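Local coordinates for protein PAN2-PAN3 deadenylation complex catalytic subunit pan2 (Neurospora crassa, PDB 4CZW) that shortens mRNA poly(A) tails as the exonuclease subunit of the PAN2-PAN3 deadenylation complex, represented here by its probably inactive ubiquitin-protease-like domain and its nuclease domain, at residues D143-D148 and R178-D183; D359-F364 and E376-N381; I474-V479 and S510-T515. All blocks are in the same frame, centred on the assembly; numbering follows the deposited sequence.

Contact 1 (D143-D148 and R178-D183); sequences DKISQD and RLLETD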
loop_
_atom_site.group_PDB
_atom_site.type_symbol
_atom_site.label_atom_id
_atom_site.label_comp_id
_atom_site.label_asym_id
_atom_site.label_seq_id
_atom_site.Cartn_x
_atom_site.Cartn_y
_atom_site.Cartn_z
ATOM N N ASP A 143 -8.859 -11.395 2.770
ATOM C CA ASP A 143 -9.083 -12.279 3.906
ATOM C C ASP A 143 -8.275 -11.828 5.118
ATOM O O ASP A 143 -8.789 -11.779 6.235
ATOM C CB ASP A 143 -8.726 -13.722 3.543
ATOM C CG ASP A 143 -8.937 -14.683 4.698
ATOM O OD1 ASP A 143 -9.845 -14.438 5.519
ATOM O OD2 ASP A 143 -8.192 -15.682 4.784
ATOM N N LYS A 144 -7.010 -11.494 4.888
ATOM C CA LYS A 144 -6.110 -11.116 5.970
ATOM C C LYS A 144 -6.481 -9.778 6.602
ATOM O O LYS A 144 -6.509 -9.652 7.825
ATOM C CB LYS A 144 -4.664 -11.073 5.466
ATOM C CG LYS A 144 -4.038 -12.446 5.285
ATOM C CD LYS A 144 -3.976 -13.192 6.608
ATOM C CE LYS A 144 -3.367 -14.575 6.447
ATOM N NZ LYS A 144 -3.332 -15.309 7.744
ATOM N N ILE A 145 -6.767 -8.781 5.772
ATOM C CA ILE A 145 -7.086 -7.453 6.283
ATOM C C ILE A 145 -8.459 -7.424 6.948
ATOM O O ILE A 145 -8.757 -6.523 7.730
ATOM C CB ILE A 145 -7.038 -6.384 5.170
ATOM C CG1 ILE A 145 -8.203 -6.562 4.193
ATOM C CG2 ILE A 145 -5.702 -6.434 4.445
ATOM C CD1 ILE A 145 -8.264 -5.500 3.120
ATOM N N SER A 146 -9.290 -8.413 6.636
ATOM C CA SER A 146 -10.612 -8.510 7.240
ATOM C C SER A 146 -10.499 -8.879 8.715
ATOM O O SER A 146 -11.225 -8.346 9.555
ATOM C CB SER A 146 -11.471 -9.538 6.501
ATOM O OG SER A 146 -12.797 -9.550 7.001
ATOM N N GLN A 147 -9.583 -9.791 9.024
ATOM C CA GLN A 147 -9.373 -10.219 10.401
ATOM C C GLN A 147 -8.404 -9.282 11.119
ATOM O O GLN A 147 -8.404 -9.201 12.347
ATOM C CB GLN A 147 -8.862 -11.663 10.445
ATOM C CG GLN A 147 -7.469 -11.861 9.872
ATOM C CD GLN A 147 -7.096 -13.326 9.743
ATOM O OE1 GLN A 147 -7.860 -14.127 9.205
ATOM N NE2 GLN A 147 -5.918 -13.683 10.244
ATOM N N ASP A 148 -7.582 -8.575 10.348
ATOM C CA ASP A 148 -6.697 -7.559 10.908
ATOM C C ASP A 148 -7.507 -6.361 11.389
ATOM O O ASP A 148 -7.176 -5.733 12.395
ATOM C CB ASP A 148 -5.658 -7.107 9.879
ATOM C CG ASP A 148 -4.548 -8.121 9.679
ATOM O OD1 ASP A 148 -4.339 -8.961 10.579
ATOM O OD2 ASP A 148 -3.878 -8.069 8.626
ATOM N N ARG A 178 -19.830 -6.262 5.919
ATOM C CA ARG A 178 -20.665 -5.550 4.959
ATOM C C ARG A 178 -19.812 -4.890 3.876
ATOM O O ARG A 178 -20.292 -4.600 2.780
ATOM C CB ARG A 178 -21.523 -4.504 5.680
ATOM C CG ARG A 178 -22.547 -3.804 4.797
ATOM C CD ARG A 178 -23.469 -2.916 5.619
ATOM N NE ARG A 178 -24.445 -2.221 4.784
ATOM C CZ ARG A 178 -25.442 -1.482 5.260
ATOM N NH1 ARG A 178 -25.602 -1.341 6.569
ATOM N NH2 ARG A 178 -26.282 -0.883 4.426
ATOM N N LEU A 179 -18.538 -4.671 4.189
ATOM C CA LEU A 179 -17.629 -3.982 3.279
ATOM C C LEU A 179 -16.977 -4.914 2.260
ATOM O O LEU A 179 -16.802 -4.543 1.100
ATOM C CB LEU A 179 -16.543 -3.255 4.077
ATOM C CG LEU A 179 -16.975 -1.997 4.834
ATOM C CD1 LEU A 179 -15.933 -1.609 5.870
ATOM C CD2 LEU A 179 -17.220 -0.851 3.867
ATOM N N LEU A 180 -16.622 -6.121 2.688
ATOM C CA LEU A 180 -15.826 -7.011 1.847
ATOM C C LEU A 180 -16.507 -8.338 1.512
ATOM O O LEU A 180 -16.203 -8.950 0.489
ATOM C CB LEU A 180 -14.480 -7.293 2.520
ATOM C CG LEU A 180 -13.634 -6.081 2.916
ATOM C CD1 LEU A 180 -12.310 -6.527 3.518
ATOM C CD2 LEU A 180 -13.406 -5.162 1.724
ATOM N N GLU A 181 -17.425 -8.782 2.365
ATOM C CA GLU A 181 -18.019 -10.108 2.199
ATOM C C GLU A 181 -19.328 -10.115 1.420
ATOM O O GLU A 181 -20.113 -9.168 1.480
ATOM C CB GLU A 181 -18.258 -10.761 3.563
ATOM C CG GLU A 181 -16.999 -11.168 4.298
ATOM C CD GLU A 181 -17.286 -12.109 5.449
ATOM O OE1 GLU A 181 -18.389 -12.696 5.474
ATOM O OE2 GLU A 181 -16.414 -12.263 6.328
ATOM N N THR A 182 -19.551 -11.202 0.689
ATOM C CA THR A 182 -20.849 -11.482 0.093
ATOM C C THR A 182 -21.635 -12.375 1.044
ATOM O O THR A 182 -21.415 -13.586 1.094
ATOM C CB THR A 182 -20.721 -12.169 -1.280
ATOM O OG1 THR A 182 -19.997 -11.320 -2.179
ATOM C CG2 THR A 182 -22.097 -12.459 -1.862
ATOM N N ASP A 183 -22.535 -11.769 1.811
ATOM C CA ASP A 183 -23.322 -12.501 2.797
ATOM C C ASP A 183 -24.228 -13.524 2.120
ATOM O O ASP A 183 -25.206 -13.163 1.464
ATOM C CB ASP A 183 -24.152 -11.534 3.643
ATOM C CG ASP A 183 -24.917 -12.233 4.748
ATOM O OD1 ASP A 183 -24.450 -13.290 5.222
ATOM O OD2 ASP A 183 -25.988 -11.725 5.145
#
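Leu-180, the last helical residue of 172-180, reaches across to Ile-145 and Ser-146 on helix 130-149 with a single methyl, CD1. With chi1 at -55° its CG stands beside the backbone N, and the nearly straight second torsion then carries CD1 forward, away from its own backbone. That methyl lies 4.2 Å from Ile-145 CG1 and 4.2 Å from Ile-145 CD1, the two side chains crossing at about a right angle. Leu-180 CD1 also comes to 4.3 Å from Ser-146 CB, so the serine adds carbon surface here. Helix 61-71 adds Leu-63 and Met-66 against Leu-180, and helix 81-94 adds Leu-82 and Leu-85 against Ile-145. No hydrogen bond joins the segments. Helical backbone angles are lost at Glu-181, whose carboxylate stays at a distance from Asp-143, with OE2 of Glu-181 7.0 Å from OD1 of Asp-143; Phe-204 touches both residues and Ser-146. Thr-182 OG1 is hydrogen-bonded to Asn-206 OD1, and Asp-183 forms a salt bridge with Lys-177. The result is a buried helix-to-helix-end junction in a helical region of the pseudo-UCH domain, with the side chain of Ile-145 about 9 Å from the zinc ion held by His-70, Cys-75, Cys-80 and Cys-83.

Contact 2 (D359-F364 and E376-N381); sequences DRWHLF and EALTFN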
loop_
_atom_site.group_PDB
_atom_site.type_symbol
_atom_site.label_atom_id
_atom_site.label_comp_id
_atom_site.label_asym_id
_atom_site.label_seq_id
_atom_site.Cartn_x
_atom_site.Cartn_y
_atom_site.Cartn_z
ATOM N N ASP A 359 -14.157 11.674 -15.854
ATOM C CA ASP A 359 -13.222 10.755 -16.494
ATOM C C ASP A 359 -11.775 11.166 -16.244
ATOM O O ASP A 359 -11.236 12.034 -16.930
ATOM C CB ASP A 359 -13.495 10.674 -17.997
ATOM C CG ASP A 359 -14.846 10.065 -18.311
ATOM O OD1 ASP A 359 -15.298 9.191 -17.542
ATOM O OD2 ASP A 359 -15.458 10.461 -19.327
ATOM N N ARG A 360 -11.155 10.535 -15.252
ATOM C CA ARG A 360 -9.767 10.815 -14.908
ATOM C C ARG A 360 -8.957 9.523 -14.848
ATOM O O ARG A 360 -8.291 9.242 -13.854
ATOM C CB ARG A 360 -9.684 11.555 -13.573
ATOM C CG ARG A 360 -10.474 12.855 -13.535
ATOM C CD ARG A 360 -10.302 13.568 -12.204
ATOM N NE ARG A 360 -8.895 13.813 -11.901
ATOM C CZ ARG A 360 -8.207 14.858 -12.346
ATOM N NH1 ARG A 360 -8.794 15.762 -13.119
ATOM N NH2 ARG A 360 -6.930 15.000 -12.019
ATOM N N TRP A 361 -9.021 8.743 -15.922
ATOM C CA TRP A 361 -8.340 7.453 -15.977
ATOM C C TRP A 361 -6.837 7.606 -16.180
ATOM O O TRP A 361 -6.385 8.440 -16.967
ATOM C CB TRP A 361 -8.935 6.592 -17.093
ATOM C CG TRP A 361 -10.372 6.238 -16.866
ATOM C CD1 TRP A 361 -11.464 6.968 -17.238
ATOM C CD2 TRP A 361 -10.875 5.067 -16.212
ATOM N NE1 TRP A 361 -12.615 6.322 -16.858
ATOM C CE2 TRP A 361 -12.282 5.155 -16.226
ATOM C CE3 TRP A 361 -10.273 3.954 -15.617
ATOM C CZ2 TRP A 361 -13.095 4.170 -15.667
ATOM C CZ3 TRP A 361 -11.082 2.978 -15.064
ATOM C CH2 TRP A 361 -12.478 3.093 -15.092
ATOM N N HIS A 362 -6.068 6.790 -15.466
ATOM C CA HIS A 362 -4.614 6.807 -15.578
ATOM C C HIS A 362 -4.040 5.401 -15.718
ATOM O O HIS A 362 -4.567 4.444 -15.150
ATOM C CB HIS A 362 -3.987 7.497 -14.366
ATOM C CG HIS A 362 -4.159 8.984 -14.360
ATOM N ND1 HIS A 362 -5.354 9.595 -14.048
ATOM C CD2 HIS A 362 -3.284 9.982 -14.628
ATOM C CE1 HIS A 362 -5.207 10.906 -14.124
ATOM N NE2 HIS A 362 -3.961 11.167 -14.474
ATOM N N LEU A 363 -2.955 5.287 -16.475
ATOM C CA LEU A 363 -2.252 4.021 -16.627
ATOM C C LEU A 363 -1.086 3.933 -15.649
ATOM O O LEU A 363 -0.143 4.720 -15.723
ATOM C CB LEU A 363 -1.751 3.851 -18.062
ATOM C CG LEU A 363 -0.764 2.707 -18.307
ATOM C CD1 LEU A 363 -1.391 1.363 -17.971
ATOM C CD2 LEU A 363 -0.264 2.727 -19.744
ATOM N N PHE A 364 -1.157 2.975 -14.731
ATOM C CA PHE A 364 -0.090 2.775 -13.759
ATOM C C PHE A 364 0.781 1.579 -14.131
ATOM O O PHE A 364 0.629 0.491 -13.575
ATOM C CB PHE A 364 -0.667 2.589 -12.353
ATOM C CG PHE A 364 -1.273 3.837 -11.777
ATOM C CD1 PHE A 364 -0.492 4.736 -11.068
ATOM C CD2 PHE A 364 -2.620 4.110 -11.939
ATOM C CE1 PHE A 364 -1.045 5.886 -10.535
ATOM C CE2 PHE A 364 -3.179 5.258 -11.407
ATOM C CZ PHE A 364 -2.390 6.146 -10.704
ATOM N N GLU A 376 -9.654 4.044 -23.889
ATOM C CA GLU A 376 -8.414 3.287 -23.750
ATOM C C GLU A 376 -8.412 2.432 -22.486
ATOM O O GLU A 376 -7.949 1.291 -22.498
ATOM C CB GLU A 376 -7.213 4.238 -23.747
ATOM C CG GLU A 376 -5.891 3.592 -23.361
ATOM C CD GLU A 376 -5.396 2.591 -24.389
ATOM O OE1 GLU A 376 -5.870 2.632 -25.544
ATOM O OE2 GLU A 376 -4.532 1.762 -24.040
ATOM N N ALA A 377 -8.937 2.990 -21.400
ATOM C CA ALA A 377 -9.002 2.281 -20.128
ATOM C C ALA A 377 -10.001 1.130 -20.183
ATOM O O ALA A 377 -9.876 0.152 -19.444
ATOM C CB ALA A 377 -9.366 3.242 -19.008
ATOM N N LEU A 378 -10.991 1.252 -21.060
ATOM C CA LEU A 378 -12.024 0.231 -21.195
ATOM C C LEU A 378 -11.883 -0.535 -22.507
ATOM O O LEU A 378 -12.817 -1.204 -22.949
ATOM C CB LEU A 378 -13.413 0.864 -21.097
ATOM C CG LEU A 378 -13.712 1.603 -19.791
ATOM C CD1 LEU A 378 -15.124 2.171 -19.798
ATOM C CD2 LEU A 378 -13.502 0.688 -18.595
ATOM N N THR A 379 -10.712 -0.429 -23.127
ATOM C CA THR A 379 -10.419 -1.177 -24.345
ATOM C C THR A 379 -9.455 -2.316 -24.040
ATOM O O THR A 379 -8.431 -2.115 -23.389
ATOM C CB THR A 379 -9.813 -0.277 -25.439
ATOM O OG1 THR A 379 -10.696 0.821 -25.703
ATOM C CG2 THR A 379 -9.596 -1.066 -26.722
ATOM N N PHE A 380 -9.788 -3.514 -24.511
ATOM C CA PHE A 380 -8.943 -4.679 -24.282
ATOM C C PHE A 380 -8.601 -5.379 -25.595
ATOM O O PHE A 380 -9.354 -5.308 -26.566
ATOM C CB PHE A 380 -9.625 -5.649 -23.316
ATOM C CG PHE A 380 -9.929 -5.047 -21.973
ATOM C CD1 PHE A 380 -8.925 -4.873 -21.035
ATOM C CD2 PHE A 380 -11.218 -4.651 -21.651
ATOM C CE1 PHE A 380 -9.200 -4.317 -19.798
ATOM C CE2 PHE A 380 -11.498 -4.095 -20.415
ATOM C CZ PHE A 380 -10.488 -3.927 -19.488
ATOM N N ASN A 381 -7.453 -6.047 -25.616
ATOM C CA ASN A 381 -6.951 -6.686 -26.823
ATOM C C ASN A 381 -6.710 -8.173 -26.591
ATOM O O ASN A 381 -5.988 -8.556 -25.672
ATOM C CB ASN A 381 -5.663 -5.999 -27.283
ATOM C CG ASN A 381 -5.278 -6.356 -28.709
ATOM O OD1 ASN A 381 -5.287 -7.524 -29.096
ATOM N ND2 ASN A 381 -4.937 -5.345 -29.497
#
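Apolar contact is all that joins Trp-361 to Ala-377 and Leu-378; the two segments share no hydrogen bond. Ala-377 CB is 3.6 Å from Trp-361 CE3 and 3.7 Å from Trp-361 CD2. The methyl stands 3.3 Å from the indole plane but is displaced toward the rim, hence an oblique approach. A second torsion of 88° in Trp-361 turns the indole roughly perpendicular to the plane of its CA, CB and CG. The six-membered ring, through CE3 and CH2, comes nearest the other segment: Leu-378 CD2 lies 4.4 Å from Trp-361 CH2, also obliquely. The polar interaction is local to the first segment: His-362 ND1 donates to Arg-360 O at 3.0 Å. This bond is bent, 144° at the hydrogen; the acceptor lies close to the imidazole plane, whereas the donor sits well above the plane of the carbonyl. It helps fix the rotation of the histidine, whose CB leaves the backbone away from segment 376-381. Strand 361-365 runs between antiparallel partners 339-347 and 368-371, and the chain returns through 368-371 into helix 374-377, whose last residue, Ala-377, packs against the indole. Leu-325 of strand 321-334 touches both Trp-361 and Leu-378, and Asn-347 also meets the indole.

Contact 3 (I474-V479 and S510-T515); sequences IARASV and SGITPT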
loop_
_atom_site.group_PDB
_atom_site.type_symbol
_atom_site.label_atom_id
_atom_site.label_comp_id
_atom_site.label_asym_id
_atom_site.label_seq_id
_atom_site.Cartn_x
_atom_site.Cartn_y
_atom_site.Cartn_z
ATOM N N ILE A 474 17.204 -1.161 7.264
ATOM C CA ILE A 474 17.457 -0.437 8.502
ATOM C C ILE A 474 17.849 -1.393 9.622
ATOM O O ILE A 474 17.111 -2.326 9.940
ATOM C CB ILE A 474 16.227 0.379 8.943
ATOM C CG1 ILE A 474 15.792 1.334 7.829
ATOM C CG2 ILE A 474 16.527 1.147 10.221
ATOM C CD1 ILE A 474 16.853 2.339 7.446
ATOM N N ALA A 475 19.018 -1.162 10.210
ATOM C CA ALA A 475 19.490 -1.974 11.324
ATOM C C ALA A 475 19.424 -1.179 12.622
ATOM O O ALA A 475 19.379 -1.749 13.712
ATOM C CB ALA A 475 20.905 -2.460 11.069
ATOM N N ARG A 476 19.419 0.143 12.490
ATOM C CA ARG A 476 19.346 1.034 13.639
ATOM C C ARG A 476 18.739 2.373 13.237
ATOM O O ARG A 476 19.088 2.936 12.200
ATOM C CB ARG A 476 20.733 1.243 14.251
ATOM C CG ARG A 476 20.747 2.167 15.457
ATOM C CD ARG A 476 22.165 2.477 15.902
ATOM N NE ARG A 476 22.191 3.409 17.026
ATOM C CZ ARG A 476 23.301 3.924 17.542
ATOM N NH1 ARG A 476 24.483 3.601 17.036
ATOM N NH2 ARG A 476 23.231 4.766 18.565
ATOM N N ALA A 477 17.827 2.879 14.059
ATOM C CA ALA A 477 17.188 4.162 13.795
ATOM C C ALA A 477 17.250 5.060 15.025
ATOM O O ALA A 477 16.680 4.741 16.067
ATOM C CB ALA A 477 15.747 3.956 13.358
ATOM N N SER A 478 17.948 6.185 14.896
ATOM C CA SER A 478 18.104 7.114 16.008
ATOM C C SER A 478 17.395 8.435 15.741
ATOM O O SER A 478 17.670 9.107 14.749
ATOM C CB SER A 478 19.588 7.370 16.286
ATOM O OG SER A 478 20.271 6.161 16.565
ATOM N N VAL A 479 16.476 8.801 16.630
ATOM C CA VAL A 479 15.800 10.088 16.533
ATOM C C VAL A 479 16.105 10.922 17.775
ATOM O O VAL A 479 16.025 10.429 18.901
ATOM C CB VAL A 479 14.279 9.930 16.370
ATOM C CG1 VAL A 479 13.667 11.240 15.907
ATOM C CG2 VAL A 479 13.968 8.829 15.371
ATOM N N SER A 510 29.036 1.220 9.825
ATOM C CA SER A 510 27.893 1.492 10.693
ATOM C C SER A 510 28.150 1.202 12.171
ATOM O O SER A 510 27.428 1.696 13.037
ATOM C CB SER A 510 26.680 0.688 10.223
ATOM O OG SER A 510 26.933 -0.705 10.291
ATOM N N GLY A 511 29.166 0.396 12.459
ATOM C CA GLY A 511 29.477 0.042 13.833
ATOM C C GLY A 511 28.526 -0.996 14.395
ATOM O O GLY A 511 28.504 -1.244 15.600
ATOM N N ILE A 512 27.740 -1.608 13.515
ATOM C CA ILE A 512 26.754 -2.601 13.926
ATOM C C ILE A 512 27.365 -3.997 14.004
ATOM O O ILE A 512 27.979 -4.472 13.048
ATOM C CB ILE A 512 25.551 -2.629 12.963
ATOM C CG1 ILE A 512 24.909 -1.243 12.870
ATOM C CG2 ILE A 512 24.529 -3.661 13.415
ATOM C CD1 ILE A 512 24.356 -0.735 14.184
ATOM N N THR A 513 27.195 -4.644 15.152
ATOM C CA THR A 513 27.685 -6.001 15.357
ATOM C C THR A 513 26.511 -6.977 15.410
ATOM O O THR A 513 25.397 -6.582 15.756
ATOM C CB THR A 513 28.511 -6.114 16.655
ATOM O OG1 THR A 513 27.639 -6.038 17.790
ATOM C CG2 THR A 513 29.542 -4.998 16.731
ATOM N N PRO A 514 26.751 -8.251 15.056
ATOM C CA PRO A 514 25.707 -9.282 15.123
ATOM C C PRO A 514 25.075 -9.411 16.507
ATOM O O PRO A 514 23.924 -9.833 16.618
ATOM C CB PRO A 514 26.458 -10.562 14.750
ATOM C CG PRO A 514 27.566 -10.095 13.878
ATOM C CD PRO A 514 27.988 -8.765 14.438
ATOM N N THR A 515 25.824 -9.052 17.545
ATOM C CA THR A 515 25.321 -9.102 18.911
ATOM C C THR A 515 24.190 -8.096 19.114
ATOM O O THR A 515 23.198 -8.391 19.782
ATOM C CB THR A 515 26.443 -8.826 19.932
ATOM O OG1 THR A 515 27.485 -9.798 19.771
ATOM C CG2 THR A 515 25.909 -8.893 21.356
#
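Ile-512 presents two methyl branches to Ala-475 and Arg-476 because of its torsions. Its first torsion, -57°, leaves CG2 anti to the backbone N, from where it faces Ala-475 CB at 4.5 Å. The second, -62°, folds CD1 round so that it reaches Arg-476 CB at 4.1 Å. Adjacent residues of a regular strand would face opposite ways, but the chain turns a corner at Ala-475, whose backbone leaves the extended form, and both CB atoms point toward Ile-512. Only the root of Arg-476 takes part in this contact. From CG its chain runs straight out to NE, and the guanidinium is held from outside the two segments by two carboxylates, with NE in a salt bridge to Asp-493 and NH1 in one to Asp-603. Being gripped at different nitrogens should restrain its rotation. On the other segment, Gly-511 has positive phi where helix 507-510 ends, and Ser-510 OG accepts a weak bond from Ile-512 N at 3.4 Å, with an angle of 154°. This short link, though weak, is consistent with a turn that presents the isoleucine inward. No hydrogen bond crosses between the segments. Glu-447, which probably binds a catalytic metal, pairs through its backbone with Ala-475 and Arg-476, and Ser-510 touches it. The contact thus sits where strand 471-481, placed between 441-451 and 490-496 in the RNase H-like sheet of the exonuclease, meets the connection from helix 507-510 to helix 514-517; Tyr-495 touches both Arg-476 and Ile-512, and helix 604-623 covers Arg-476 through Ile-605.

From the N terminus, contact 1 comes first and closes a loop of 29 residues that carries helix 158-163 and most of helix 172-180. Contact 2 follows, closing 11 residues that hold strand 368-371 and the start of helix 374-377. Contact 3 closes 30 residues containing strands 490-496 and 502-504. The three are strictly in series, so no loop encloses or crosses another. In the pseudo-protease domain, contact 1 ties helix 130-149 to the end of helix 172-180, and contact 2, its centre 28 Å away, ties strand 361-365 of the mixed sheet to helix 374-377; contact 3 belongs to the nuclease domain. Contacts 2 and 3, with centres 45 Å apart, lie on opposite sides of the chain's centre.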